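Protein DJ-1 homolog D (PDB 4OGG) belongs to the DJ-1/PfpI family and carries two such domains in tandem within one chain. Local coordinates at residues Val32-Pro37 with Thr67-Phe72. Residues are numbered along the deposited sequence; the frame is centred on the assembly and turned at random.
Sequences VHTVCP and TLNATF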
loop_
_atom_site.group_PDB
_atom_site.type_symbol
_atom_site.label_atom_id
_atom_site.label_comp_id
_atom_site.label_asym_id
_atom_site.label_seq_id
_atom_site.Cartn_x
_atom_site.Cartn_y
_atom_site.Cartn_z
ATOM N N VAL C 32 32.908 4.404 -4.551
ATOM C CA VAL C 32 31.815 5.291 -4.171
ATOM C C VAL C 32 31.404 5.165 -2.709
ATOM O O VAL C 32 31.164 4.065 -2.209
ATOM C CB VAL C 32 30.559 5.033 -5.039
ATOM C CG1 VAL C 32 29.472 6.059 -4.705
ATOM C CG2 VAL C 32 30.921 5.098 -6.514
ATOM N N HIS C 33 31.315 6.307 -2.039
ATOM C CA HIS C 33 30.908 6.362 -0.641
ATOM C C HIS C 33 29.571 7.082 -0.541
ATOM O O HIS C 33 29.327 8.060 -1.248
ATOM C CB HIS C 33 31.958 7.102 0.192
ATOM C CG HIS C 33 33.214 6.319 0.409
ATOM N ND1 HIS C 33 34.313 6.840 1.054
ATOM C CD2 HIS C 33 33.538 5.045 0.081
ATOM C CE1 HIS C 33 35.261 5.922 1.115
ATOM N NE2 HIS C 33 34.817 4.823 0.532
ATOM N N THR C 34 28.705 6.596 0.339
ATOM C CA THR C 34 27.387 7.195 0.523
ATOM C C THR C 34 27.224 7.646 1.965
ATOM O O THR C 34 27.495 6.886 2.889
ATOM C CB THR C 34 26.281 6.189 0.194
ATOM O OG1 THR C 34 26.474 5.003 0.976
ATOM C CG2 THR C 34 26.312 5.830 -1.286
ATOM N N VAL C 35 26.758 8.876 2.145
ATOM C CA VAL C 35 26.577 9.446 3.473
ATOM C C VAL C 35 25.259 10.203 3.618
ATOM O O VAL C 35 24.689 10.684 2.640
ATOM C CB VAL C 35 27.731 10.422 3.812
ATOM C CG1 VAL C 35 29.065 9.685 3.789
ATOM C CG2 VAL C 35 27.751 11.580 2.814
ATOM N N CYS C 36 24.785 10.305 4.856
ATOM C CA CYS C 36 23.560 11.030 5.158
ATOM C C CYS C 36 23.795 11.722 6.489
ATOM O O CYS C 36 24.228 11.083 7.449
ATOM C CB CYS C 36 22.372 10.077 5.281
ATOM S SG CYS C 36 20.834 10.905 5.802
ATOM N N PRO C 37 23.529 13.037 6.568
ATOM C CA PRO C 37 23.750 13.728 7.844
ATOM C C PRO C 37 23.038 13.045 9.004
ATOM O O PRO C 37 21.900 12.598 8.871
ATOM C CB PRO C 37 23.221 15.140 7.574
ATOM C CG PRO C 37 22.179 14.920 6.496
ATOM C CD PRO C 37 22.869 13.923 5.593
ATOM N N THR C 67 21.248 1.155 2.179
ATOM C CA THR C 67 22.249 1.058 3.237
ATOM C C THR C 67 23.485 1.899 2.930
ATOM O O THR C 67 24.147 1.703 1.911
ATOM C CB THR C 67 22.686 -0.405 3.455
ATOM O OG1 THR C 67 21.531 -1.222 3.700
ATOM C CG2 THR C 67 23.627 -0.501 4.648
ATOM N N LEU C 68 23.786 2.837 3.821
ATOM C CA LEU C 68 24.936 3.724 3.673
ATOM C C LEU C 68 26.223 2.962 3.969
ATOM O O LEU C 68 26.222 2.043 4.786
ATOM C CB LEU C 68 24.808 4.896 4.647
ATOM C CG LEU C 68 23.499 5.686 4.548
ATOM C CD1 LEU C 68 23.374 6.623 5.742
ATOM C CD2 LEU C 68 23.461 6.465 3.230
ATOM N N ASN C 69 27.316 3.340 3.307
ATOM C CA ASN C 69 28.595 2.677 3.538
ATOM C C ASN C 69 29.650 3.619 4.107
ATOM O O ASN C 69 30.813 3.238 4.266
ATOM C CB ASN C 69 29.118 2.013 2.252
ATOM C CG ASN C 69 29.532 3.012 1.184
ATOM O OD1 ASN C 69 29.520 4.222 1.398
ATOM N ND2 ASN C 69 29.916 2.497 0.023
ATOM N N ALA C 70 29.241 4.842 4.428
ATOM C CA ALA C 70 30.156 5.829 4.990
ATOM C C ALA C 70 29.468 6.702 6.036
ATOM O O ALA C 70 28.237 6.777 6.094
ATOM C CB ALA C 70 30.740 6.692 3.887
ATOM N N THR C 71 30.274 7.371 6.853
ATOM C CA THR C 71 29.763 8.223 7.919
ATOM C C THR C 71 29.955 9.706 7.608
ATOM O O THR C 71 31.079 10.204 7.549
ATOM C CB THR C 71 30.460 7.878 9.255
ATOM O OG1 THR C 71 30.326 6.470 9.507
ATOM C CG2 THR C 71 29.838 8.661 10.409
ATOM N N PHE C 72 28.837 10.403 7.424
ATOM C CA PHE C 72 28.824 11.825 7.101
ATOM C C PHE C 72 29.763 12.674 7.962
ATOM O O PHE C 72 30.562 13.455 7.442
ATOM C CB PHE C 72 27.391 12.360 7.229
ATOM C CG PHE C 72 27.227 13.776 6.764
ATOM C CD1 PHE C 72 27.601 14.843 7.576
ATOM C CD2 PHE C 72 26.727 14.045 5.495
ATOM C CE1 PHE C 72 27.481 16.158 7.128
ATOM C CE2 PHE C 72 26.603 15.354 5.037
ATOM C CZ PHE C 72 26.981 16.414 5.855
HETATM O O HOH W 1 26.118 2.415 0.208
HETATM O O HOH W 2 26.439 8.873 6.801
#
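N69 closes its carboxamide onto the backbone of V32 and T34, binding the loop after strand 66-67 to strand 30-35, an outermost strand, within this chain, of the mixed, mostly parallel six-stranded sheet of the first DJ-1/PfpI domain. Through H33 and V35 its other edge pairs with strand 3-8. Followed outward, N69 CB lies 4.2 Å from T34 OG1. Chi1 (68°) puts CG between the backbone N and the carbonyl carbon, 3.7 Å from T34 OG1. OD1 accepts from T34 N at 2.7 Å, the donor tilted from the carbonyl plane, while ND2 donates to V32 O at 3.0 Å, nearly straight (N-H...O 167°). One flat group thus binds an acceptor and a donor two residues apart, much as the N-H and C=O of one residue in a parallel neighbouring strand would bracket H33. T34 answers through its side chain: OG1 accepts from N69 N at 3.0 Å, and a water joins the same hydroxyl to T67 O. The A70 N bond to T34 O is weak and bent. Farther along, V35 CG1 presses on A70 CB at 3.4 Å, tighter than usual carbon contact. A second water accepts from C36 N and F72 N. Helix 98-110 packs on P37 and F72 through V100, and P37 CB makes a CH-pi contact 4.1 Å from the F72 ring centroid, 4° off its normal.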